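Long-range contacts in cyanuric acid amidohydrolase (PDB 4NQ3), which hydrolyses cyanuric acid, opening its s-triazine ring to give carboxybiuret, which then decarboxylates spontaneously to biuret: residues V155-L160 and L186-S191; A112-L117 and A132-R137; G217-R222 and H253-D258; G33-F38 and F93-G98. One frame throughout, in Å; residues are numbered along the deposited sequence.

Contact 1: V155-L160 and L186-S191; sequences VKCPLL and LSRGAS. With BR8 (barbituric acid), chain C.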
# COMPACT_ATOMS: atom_id res chain seq x y z
N VAL A 155 26.14 -7.10 4.67
CA VAL A 155 25.71 -7.84 5.85
C VAL A 155 24.21 -8.09 5.78
O VAL A 155 23.43 -7.18 5.48
CB VAL A 155 26.05 -7.10 7.15
CG1 VAL A 155 25.31 -7.70 8.35
CG2 VAL A 155 27.52 -7.16 7.38
N LYS A 156 23.81 -9.33 6.03
CA LYS A 156 22.41 -9.67 6.16
C LYS A 156 22.12 -9.79 7.64
O LYS A 156 22.78 -10.57 8.33
CB LYS A 156 22.09 -10.97 5.45
CG LYS A 156 20.62 -11.29 5.40
CD LYS A 156 19.96 -10.42 4.40
CE LYS A 156 18.51 -10.18 4.74
NZ LYS A 156 17.90 -9.15 3.82
N CYS A 157 21.18 -9.00 8.16
CA CYS A 157 20.93 -9.01 9.60
C CYS A 157 19.47 -9.25 9.92
O CYS A 157 18.61 -9.06 9.07
CB CYS A 157 21.36 -7.69 10.23
SG CYS A 157 20.57 -6.28 9.40
N PRO A 158 19.17 -9.63 11.16
CA PRO A 158 17.81 -10.01 11.55
C PRO A 158 16.94 -8.80 11.82
O PRO A 158 17.39 -7.68 11.55
CB PRO A 158 18.04 -10.84 12.82
CG PRO A 158 19.27 -10.31 13.39
CD PRO A 158 20.15 -9.93 12.23
N LEU A 159 15.71 -9.03 12.30
CA LEU A 159 14.82 -7.94 12.70
C LEU A 159 13.89 -8.47 13.78
O LEU A 159 13.94 -9.64 14.12
CB LEU A 159 14.02 -7.42 11.51
CG LEU A 159 13.16 -8.43 10.73
CD1 LEU A 159 11.90 -8.81 11.49
CD2 LEU A 159 12.80 -7.90 9.37
N LEU A 160 13.01 -7.61 14.28
CA LEU A 160 12.05 -8.02 15.30
C LEU A 160 10.60 -8.01 14.78
O LEU A 160 10.17 -7.10 14.06
CB LEU A 160 12.15 -7.12 16.53
CG LEU A 160 13.50 -7.10 17.23
CD1 LEU A 160 13.44 -6.20 18.44
CD2 LEU A 160 13.89 -8.50 17.64
N LEU A 186 17.46 -0.27 13.19
CA LEU A 186 18.41 -0.46 14.29
C LEU A 186 19.37 -1.59 13.93
O LEU A 186 20.58 -1.50 14.15
CB LEU A 186 17.67 -0.76 15.62
CG LEU A 186 16.95 0.47 16.18
CD1 LEU A 186 16.08 0.18 17.36
CD2 LEU A 186 17.96 1.47 16.51
N SER A 187 18.81 -2.66 13.39
CA SER A 187 19.65 -3.80 13.07
C SER A 187 20.65 -3.43 11.96
O SER A 187 21.83 -3.81 12.04
CB SER A 187 18.81 -5.01 12.68
OG SER A 187 19.69 -6.07 12.38
N ARG A 188 20.19 -2.72 10.92
CA ARG A 188 21.10 -2.29 9.87
C ARG A 188 22.16 -1.37 10.47
O ARG A 188 23.35 -1.49 10.17
CB ARG A 188 20.36 -1.56 8.73
CG ARG A 188 19.51 -2.41 7.80
CD ARG A 188 18.93 -1.59 6.64
NE ARG A 188 18.08 -0.53 7.16
CZ ARG A 188 16.74 -0.55 7.11
NH1 ARG A 188 16.12 -1.56 6.52
NH2 ARG A 188 16.03 0.45 7.62
N GLY A 189 21.71 -0.46 11.33
CA GLY A 189 22.58 0.53 11.93
C GLY A 189 23.66 -0.08 12.80
O GLY A 189 24.84 0.28 12.67
N ALA A 190 23.27 -0.98 13.71
CA ALA A 190 24.24 -1.65 14.57
C ALA A 190 25.24 -2.45 13.74
O ALA A 190 26.43 -2.39 13.98
CB ALA A 190 23.56 -2.53 15.56
N SER A 191 24.75 -3.18 12.76
CA SER A 191 25.63 -3.90 11.86
C SER A 191 26.60 -2.97 11.13
O SER A 191 27.78 -3.28 10.99
CB SER A 191 24.81 -4.67 10.83
OG SER A 191 24.05 -5.65 11.49
N1 BR8 C . 15.81 -5.50 3.67
C2 BR8 C . 15.39 -5.82 2.42
O2 BR8 C . 14.80 -6.87 2.26
N3 BR8 C . 15.62 -4.97 1.38
C4 BR8 C . 16.29 -3.73 1.56
O4 BR8 C . 16.47 -2.99 0.60
C5 BR8 C . 16.85 -3.27 2.91
C6 BR8 C . 16.50 -4.33 3.95
O8 BR8 C . 16.82 -4.15 5.10
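This is a buried helix-on-strand contact at the wall of the active site: the end of strand 150-157 and the loop after it lie against helix 180-199, and the axes of 155-157 and 186-191 approach to 8.8 Å, their directions 140° apart. C157 turns toward the helix, with SG in the crowded position between backbone N and carbonyl carbon, 3.1 Å from OG of S187. That hydroxyl, anti to its backbone N (chi1 180°), donates to the carbonyl of P158, OG to O 2.9 Å, from above the carbonyl plane; Q127 NE2 also reaches it. One helical turn on, S191 bends its OG back to the O of S187, which also accepts from the S191 amide, leaving CB of S191 3.9 Å from CG1 of V155. R188, bent at chi3, carries its guanidinium to barbituric acid: NH1 meets O8 edge-on, in the guanidinium plane, at 3.0 Å, while NE is held in a salt bridge by E337. The catalytic K156 points away from the helix, its NZ bonded to OG of the nucleophile S226. The helix thus offers small hydroxyls to the strand end, and the R188 charge would probably polarise the ligand carbonyl.

Contact 2: A112-L117 and A132-R137; sequences AHTPDL and AQAVRR. With SO4 (sulfate ion), chain F.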
# COMPACT_ATOMS: atom_id res chain seq x y z
N ALA A 112 31.68 -14.90 6.02
CA ALA A 112 31.67 -15.30 7.42
C ALA A 112 30.22 -15.32 7.90
O ALA A 112 29.37 -14.64 7.32
CB ALA A 112 32.50 -14.36 8.27
N HIS A 113 29.96 -16.07 8.97
CA HIS A 113 28.61 -16.25 9.55
C HIS A 113 28.68 -15.87 11.00
O HIS A 113 29.77 -15.62 11.54
CB HIS A 113 28.17 -17.71 9.42
CG HIS A 113 28.22 -18.21 8.01
ND1 HIS A 113 27.10 -18.44 7.25
CD2 HIS A 113 29.29 -18.46 7.21
CE1 HIS A 113 27.47 -18.83 6.04
NE2 HIS A 113 28.80 -18.85 5.99
N THR A 114 27.54 -15.83 11.66
CA THR A 114 27.57 -15.60 13.09
C THR A 114 26.54 -16.47 13.79
O THR A 114 25.64 -17.03 13.16
CB THR A 114 27.30 -14.13 13.47
OG1 THR A 114 25.88 -13.87 13.41
CG2 THR A 114 28.07 -13.18 12.58
N PRO A 115 26.71 -16.63 15.10
CA PRO A 115 25.68 -17.37 15.83
C PRO A 115 24.42 -16.55 15.83
O PRO A 115 24.46 -15.35 15.49
CB PRO A 115 26.25 -17.49 17.24
CG PRO A 115 27.70 -17.15 17.10
CD PRO A 115 27.77 -16.16 16.00
N ASP A 116 23.34 -17.14 16.31
CA ASP A 116 22.10 -16.43 16.45
C ASP A 116 22.32 -15.19 17.31
O ASP A 116 23.21 -15.15 18.17
CB ASP A 116 21.05 -17.35 17.04
CG ASP A 116 20.41 -18.24 15.98
OD1 ASP A 116 20.94 -18.27 14.83
OD2 ASP A 116 19.40 -18.93 16.31
N LEU A 117 21.54 -14.16 17.03
CA LEU A 117 21.61 -12.89 17.75
C LEU A 117 20.48 -12.78 18.75
O LEU A 117 19.31 -12.73 18.34
CB LEU A 117 21.52 -11.72 16.76
CG LEU A 117 21.42 -10.33 17.39
CD1 LEU A 117 22.73 -9.94 18.03
CD2 LEU A 117 20.95 -9.31 16.36
N ALA A 132 31.21 -7.01 13.98
CA ALA A 132 32.60 -6.59 13.88
C ALA A 132 33.55 -7.77 13.85
O ALA A 132 34.47 -7.83 13.03
CB ALA A 132 32.95 -5.68 15.02
N GLN A 133 33.32 -8.72 14.76
CA GLN A 133 34.13 -9.93 14.84
C GLN A 133 34.01 -10.71 13.53
O GLN A 133 35.01 -11.16 12.98
CB GLN A 133 33.73 -10.80 16.04
CG GLN A 133 34.52 -10.47 17.33
CD GLN A 133 33.78 -10.86 18.64
OE1 GLN A 133 32.72 -11.50 18.62
NE2 GLN A 133 34.33 -10.42 19.78
N ALA A 134 32.77 -10.91 13.06
CA ALA A 134 32.55 -11.61 11.81
C ALA A 134 33.23 -10.94 10.61
O ALA A 134 33.86 -11.61 9.76
CB ALA A 134 31.08 -11.74 11.54
N VAL A 135 33.15 -9.61 10.54
CA VAL A 135 33.77 -8.89 9.43
C VAL A 135 35.28 -9.07 9.44
O VAL A 135 35.90 -9.15 8.37
CB VAL A 135 33.46 -7.41 9.45
CG1 VAL A 135 34.20 -6.73 8.34
CG2 VAL A 135 31.98 -7.20 9.30
N ARG A 136 35.87 -9.16 10.63
CA ARG A 136 37.31 -9.40 10.70
C ARG A 136 37.62 -10.80 10.12
O ARG A 136 38.52 -10.94 9.29
CB ARG A 136 37.82 -9.25 12.14
CG ARG A 136 37.97 -7.79 12.59
CD ARG A 136 38.28 -7.72 14.08
NE ARG A 136 38.08 -6.39 14.68
CZ ARG A 136 37.29 -6.16 15.74
NH1 ARG A 136 36.62 -7.15 16.32
NH2 ARG A 136 37.16 -4.92 16.22
N ARG A 137 36.84 -11.80 10.53
CA ARG A 137 36.99 -13.16 10.00
C ARG A 137 36.86 -13.20 8.49
O ARG A 137 37.71 -13.77 7.82
CB ARG A 137 35.96 -14.11 10.62
CG ARG A 137 36.39 -14.67 11.97
CD ARG A 137 35.38 -15.65 12.51
NE ARG A 137 34.37 -14.96 13.30
CZ ARG A 137 33.07 -15.13 13.15
NH1 ARG A 137 32.61 -15.97 12.23
NH2 ARG A 137 32.22 -14.46 13.91
S SO4 F . 32.77 -18.21 10.06
O1 SO4 F . 33.99 -17.62 10.64
O2 SO4 F . 32.42 -19.46 10.73
O3 SO4 F . 31.67 -17.28 10.25
O4 SO4 F . 33.01 -18.46 8.64
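The close-packed part of this contact is small and made mostly of methyl groups. At the end of strand 106-113 the CB of A112 lies 3.4 Å from the O of A134 on helix 125-141, and two residues on CG2 of T114 comes within 3.5 Å of the A134 CB. T114 keeps CG2 anti to its carbonyl carbon, against the helix, while OG1 sits between the backbone N and the carbonyl carbon and donates to the O of P115, 2.9 Å away; H234 ND1 is a further partner. A glycine here removes CG2 and OG1, and would probably loosen the strand end against A134 and its hold on H234. The solvent side is polar and looser. R137, bent at chi3, folds its guanidinium over the A134 CA and sends NH1 to the O of H113 at 2.9 Å, N-H...O angle 156°, with the donor in the carbonyl plane. The same NH1 binds O1 of a sulfate, probably from the crystallisation liquor, at 2.7 Å, and the H113 amide N binds O3 of that ion. H113 starts away from the helix at CB, and its ring NE2 bonds the E73 carbonyl. T114 and A134 both touch I236, so the helix lies across the neighbouring strand 235-242, as befits a beta-alpha-beta crossover from strand 106-113 to the parallel strand 150-157.

Contact 3: G217-R222 and H253-D258; sequences GLWSAR and HGVMAD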
# COMPACT_ATOMS: atom_id res chain seq x y z
N GLY A 217 26.39 10.95 12.32
CA GLY A 217 27.68 11.48 11.93
C GLY A 217 28.73 10.39 11.94
O GLY A 217 29.73 10.47 11.23
N LEU A 218 28.48 9.34 12.71
CA LEU A 218 29.28 8.12 12.68
C LEU A 218 28.77 7.24 11.55
O LEU A 218 27.62 6.80 11.59
CB LEU A 218 29.17 7.36 13.99
CG LEU A 218 29.43 8.17 15.26
CD1 LEU A 218 29.02 7.35 16.44
CD2 LEU A 218 30.89 8.56 15.34
N TRP A 219 29.59 7.01 10.53
CA TRP A 219 29.19 6.11 9.47
C TRP A 219 30.39 5.51 8.75
O TRP A 219 31.51 6.03 8.83
CB TRP A 219 28.28 6.80 8.45
CG TRP A 219 28.78 8.10 7.88
CD1 TRP A 219 28.47 9.36 8.33
CD2 TRP A 219 29.64 8.27 6.74
NE1 TRP A 219 29.10 10.30 7.54
CE2 TRP A 219 29.83 9.66 6.57
CE3 TRP A 219 30.27 7.39 5.86
CZ2 TRP A 219 30.62 10.18 5.55
CZ3 TRP A 219 31.06 7.92 4.84
CH2 TRP A 219 31.23 9.30 4.70
N SER A 220 30.13 4.39 8.09
CA SER A 220 31.11 3.71 7.25
C SER A 220 30.88 4.03 5.79
O SER A 220 29.73 4.13 5.33
CB SER A 220 31.04 2.19 7.46
OG SER A 220 31.59 1.52 6.34
N ALA A 221 31.96 4.17 5.04
CA ALA A 221 31.85 4.36 3.59
C ALA A 221 31.73 3.00 2.88
O ALA A 221 31.66 2.95 1.64
CB ALA A 221 33.05 5.14 3.07
N ARG A 222 31.72 1.91 3.63
CA ARG A 222 31.75 0.63 2.96
C ARG A 222 30.67 -0.33 3.41
O ARG A 222 30.42 -1.35 2.75
CB ARG A 222 33.13 0.02 3.15
CG ARG A 222 34.05 0.57 2.07
CD ARG A 222 35.49 0.56 2.43
NE ARG A 222 35.79 1.47 3.52
CZ ARG A 222 36.93 1.45 4.19
NH1 ARG A 222 37.86 0.58 3.83
NH2 ARG A 222 37.15 2.28 5.19
N HIS A 253 34.61 1.77 -5.40
CA HIS A 253 33.45 2.23 -4.63
C HIS A 253 33.53 3.71 -4.34
O HIS A 253 34.60 4.31 -4.43
CB HIS A 253 33.34 1.50 -3.29
CG HIS A 253 34.16 2.12 -2.21
ND1 HIS A 253 35.52 1.89 -2.09
CD2 HIS A 253 33.83 2.98 -1.22
CE1 HIS A 253 35.98 2.58 -1.06
NE2 HIS A 253 34.98 3.25 -0.52
N GLY A 254 32.40 4.27 -3.91
CA GLY A 254 32.32 5.67 -3.54
C GLY A 254 31.10 5.91 -2.67
O GLY A 254 30.31 4.99 -2.45
N VAL A 255 30.94 7.13 -2.16
CA VAL A 255 29.79 7.43 -1.32
C VAL A 255 28.90 8.47 -1.96
O VAL A 255 29.33 9.57 -2.22
CB VAL A 255 30.23 7.94 0.04
CG1 VAL A 255 29.00 8.29 0.89
CG2 VAL A 255 31.06 6.90 0.74
N MSE A 256 27.65 8.13 -2.21
CA MSE A 256 26.70 9.12 -2.67
C MSE A 256 26.37 10.09 -1.54
O MSE A 256 25.94 9.67 -0.46
CB MSE A 256 25.43 8.44 -3.16
CG MSE A 256 25.64 7.53 -4.34
SE MSE A 256 23.94 6.67 -4.83
CE MSE A 256 23.10 8.22 -5.74
N ALA A 257 26.58 11.38 -1.79
CA ALA A 257 26.34 12.42 -0.80
C ALA A 257 24.84 12.51 -0.51
O ALA A 257 24.42 12.73 0.64
CB ALA A 257 26.88 13.72 -1.28
N ASP A 258 24.05 12.35 -1.56
CA ASP A 258 22.60 12.23 -1.41
C ASP A 258 22.00 11.34 -2.52
O ASP A 258 22.73 10.70 -3.29
CB ASP A 258 21.93 13.61 -1.39
CG ASP A 258 22.29 14.45 -2.59
OD1 ASP A 258 22.52 13.88 -3.68
OD2 ASP A 258 22.35 15.70 -2.43
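A221 and V255 meet methyl to methyl, A221 CB to V255 CG2 at 3.5 Å. With CG1 anti to N (chi1 178°), V255 CG2 lies anti to the carbonyl carbon, and CZ3 of the W219 indole is 4.2 Å from it. Beside this patch, CG of R222 sits over one face of the H253 imidazole, 4.1 Å from the ring centroid and 22° off its normal, a CH-pi contact; the guanidinium plane farther out is tilted 13° from that of the ring. No hydrogen bond crosses between 217-222 and 253-258. The contact joins two of the three repeating units assigned to the monomer: the loop entering strand 223-227 belongs to the second, strand 249-256 to the third. An alanine in place of H253 removes the ring under R222 CG and the ND1 bond to H151, and would probably leave the arginine's aliphatic part less well held. Within the loop, S220 OG accepts from the R222 amide, OG to N 2.7 Å, closing an ST turn, and bonds OE1 of E201 as well. E201 OE2 salt-bridges R222 NH2, fixing the far end of the arginine. On the other flank, W219 and V255 both rest on P341, one of the residues that bind magnesium.

Contact 4: G33-F38 and F93-G98; sequences GILAIF and FERAEG. With SO4 (sulfate ion), chain D.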
# COMPACT_ATOMS: atom_id res chain seq x y z
N GLY A 33 32.85 -23.90 -5.37
CA GLY A 33 33.49 -22.61 -5.25
C GLY A 33 32.54 -21.44 -5.03
O GLY A 33 32.94 -20.28 -5.08
N ILE A 34 31.27 -21.75 -4.79
CA ILE A 34 30.30 -20.70 -4.54
C ILE A 34 30.49 -20.18 -3.12
O ILE A 34 30.32 -20.93 -2.16
CB ILE A 34 28.87 -21.18 -4.73
CG1 ILE A 34 28.61 -21.47 -6.20
CG2 ILE A 34 27.90 -20.15 -4.24
CD1 ILE A 34 27.18 -21.93 -6.44
N LEU A 35 30.86 -18.92 -3.00
CA LEU A 35 31.04 -18.29 -1.70
C LEU A 35 29.76 -17.66 -1.17
O LEU A 35 29.42 -17.85 -0.00
CB LEU A 35 32.15 -17.25 -1.74
CG LEU A 35 33.50 -17.91 -1.96
CD1 LEU A 35 34.60 -16.88 -1.89
CD2 LEU A 35 33.68 -18.93 -0.87
N ALA A 36 29.08 -16.87 -2.01
CA ALA A 36 27.89 -16.17 -1.55
C ALA A 36 26.95 -15.91 -2.69
O ALA A 36 27.39 -15.84 -3.83
CB ALA A 36 28.27 -14.85 -0.88
N ILE A 37 25.67 -15.78 -2.40
CA ILE A 37 24.72 -15.33 -3.40
C ILE A 37 23.94 -14.11 -2.92
O ILE A 37 23.34 -14.15 -1.86
CB ILE A 37 23.73 -16.41 -3.78
CG1 ILE A 37 24.45 -17.68 -4.20
CG2 ILE A 37 22.91 -15.96 -4.95
CD1 ILE A 37 23.47 -18.78 -4.57
N PHE A 38 23.99 -13.01 -3.68
CA PHE A 38 23.13 -11.85 -3.38
C PHE A 38 21.89 -11.94 -4.22
O PHE A 38 21.92 -12.50 -5.31
CB PHE A 38 23.81 -10.52 -3.69
CG PHE A 38 25.01 -10.20 -2.84
CD1 PHE A 38 25.48 -11.09 -1.90
CD2 PHE A 38 25.68 -8.99 -3.00
CE1 PHE A 38 26.59 -10.78 -1.13
CE2 PHE A 38 26.77 -8.68 -2.24
CZ PHE A 38 27.23 -9.58 -1.31
N PHE A 93 28.67 -15.19 -6.33
CA PHE A 93 30.10 -14.94 -6.11
C PHE A 93 30.84 -16.25 -5.96
O PHE A 93 30.63 -16.97 -4.97
CB PHE A 93 30.30 -14.09 -4.86
CG PHE A 93 29.83 -12.68 -5.00
CD1 PHE A 93 30.65 -11.71 -5.58
CD2 PHE A 93 28.57 -12.30 -4.56
CE1 PHE A 93 30.22 -10.39 -5.71
CE2 PHE A 93 28.12 -10.98 -4.68
CZ PHE A 93 28.95 -10.02 -5.26
N GLU A 94 31.72 -16.57 -6.92
CA GLU A 94 32.42 -17.84 -6.95
C GLU A 94 33.91 -17.63 -6.79
O GLU A 94 34.45 -16.66 -7.29
CB GLU A 94 32.13 -18.54 -8.28
CG GLU A 94 32.75 -19.93 -8.46
CD GLU A 94 32.51 -20.48 -9.87
OE1 GLU A 94 31.98 -19.71 -10.70
OE2 GLU A 94 32.86 -21.65 -10.15
N ARG A 95 34.59 -18.51 -6.07
CA ARG A 95 36.05 -18.50 -6.02
C ARG A 95 36.58 -19.65 -6.90
O ARG A 95 36.18 -20.79 -6.72
CB ARG A 95 36.54 -18.65 -4.57
CG ARG A 95 38.05 -18.73 -4.38
CD ARG A 95 38.44 -18.87 -2.91
NE ARG A 95 37.87 -20.08 -2.34
CZ ARG A 95 37.57 -20.25 -1.05
NH1 ARG A 95 37.77 -19.26 -0.18
NH2 ARG A 95 37.03 -21.40 -0.63
N ALA A 96 37.48 -19.36 -7.84
CA ALA A 96 38.03 -20.40 -8.71
C ALA A 96 39.56 -20.32 -8.68
O ALA A 96 40.09 -19.39 -8.09
CB ALA A 96 37.51 -20.25 -10.12
N GLU A 97 40.28 -21.27 -9.29
CA GLU A 97 41.75 -21.27 -9.23
C GLU A 97 42.37 -20.99 -10.60
O GLU A 97 42.02 -21.63 -11.58
CB GLU A 97 42.32 -22.59 -8.67
CG GLU A 97 41.62 -23.15 -7.45
CD GLU A 97 40.28 -23.80 -7.80
OE1 GLU A 97 40.02 -23.99 -9.01
OE2 GLU A 97 39.49 -24.11 -6.88
N GLY A 98 43.30 -20.04 -10.64
CA GLY A 98 44.01 -19.69 -11.86
C GLY A 98 45.47 -20.05 -11.72
O GLY A 98 45.81 -20.92 -10.93
S SO4 D . 36.35 -20.36 3.06
O1 SO4 D . 36.54 -21.27 4.20
O2 SO4 D . 37.52 -19.51 2.83
O3 SO4 D . 36.07 -21.16 1.86
O4 SO4 D . 35.21 -19.49 3.39
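A classic beta bulge, in which F93 is opposed by two residues, L35 and A36, marks this antiparallel pair, strand 34-41 beside strand 89-97 in the sheet of the first repeating unit. The O of F93 accepts from L35 N at 2.8 Å and, weakly, from A36 N, while the amide of F93 returns a bond to the A36 O at 2.9 Å. From its CB, 3.5 Å from that same A36 O, the F93 side chain leaves with CG anti to the carbonyl carbon (chi1 -70°). Along the ring, CD2 lies 4.5 Å from CB of A36, and the A36 O stays at the ring edge, near its plane. CE2 then points at the middle of the F38 face, 3.6 Å from CD2 of F38, and CZ ends near F38 CE2. F93 and F38 thus form an edge-to-face pair, their ring planes 61° apart. I109 and L239, from the sheet of the next unit, touch the F93 side chain too. Past the bulge, I34 and E94 form a non-hydrogen-bonded pair, with E94 bonded to A30 N and H7. L35 lays CD2 over one face of the R95 guanidinium, whose edge holds a sulfate, NH2 of R95 to O3 at 2.7 Å.

Overall arrangement
Contacts 1 and 4 are buried, contact 2 is half so, and contact 3 lies at the surface. Contacts 1 and 2 serve the same sheet, one through helix 180-199 and the other through helix 125-141, and they touch where CG of P158 meets CD2 of L117 at 3.6 Å. Contact 4 alone pairs strand with strand, so backbone bonds carry it, helped by an aromatic pair; contact 1 relies on buried hydroxyls, with R188 alone of its helix residues bonding the ligand. Contacts 2 and 4 each end in an arginine holding a sulfate. Contact 3, without cross-bonds, joins two repeating units, while the other three each stay inside one. The centres of contacts 3 and 4 are about 27 Å apart.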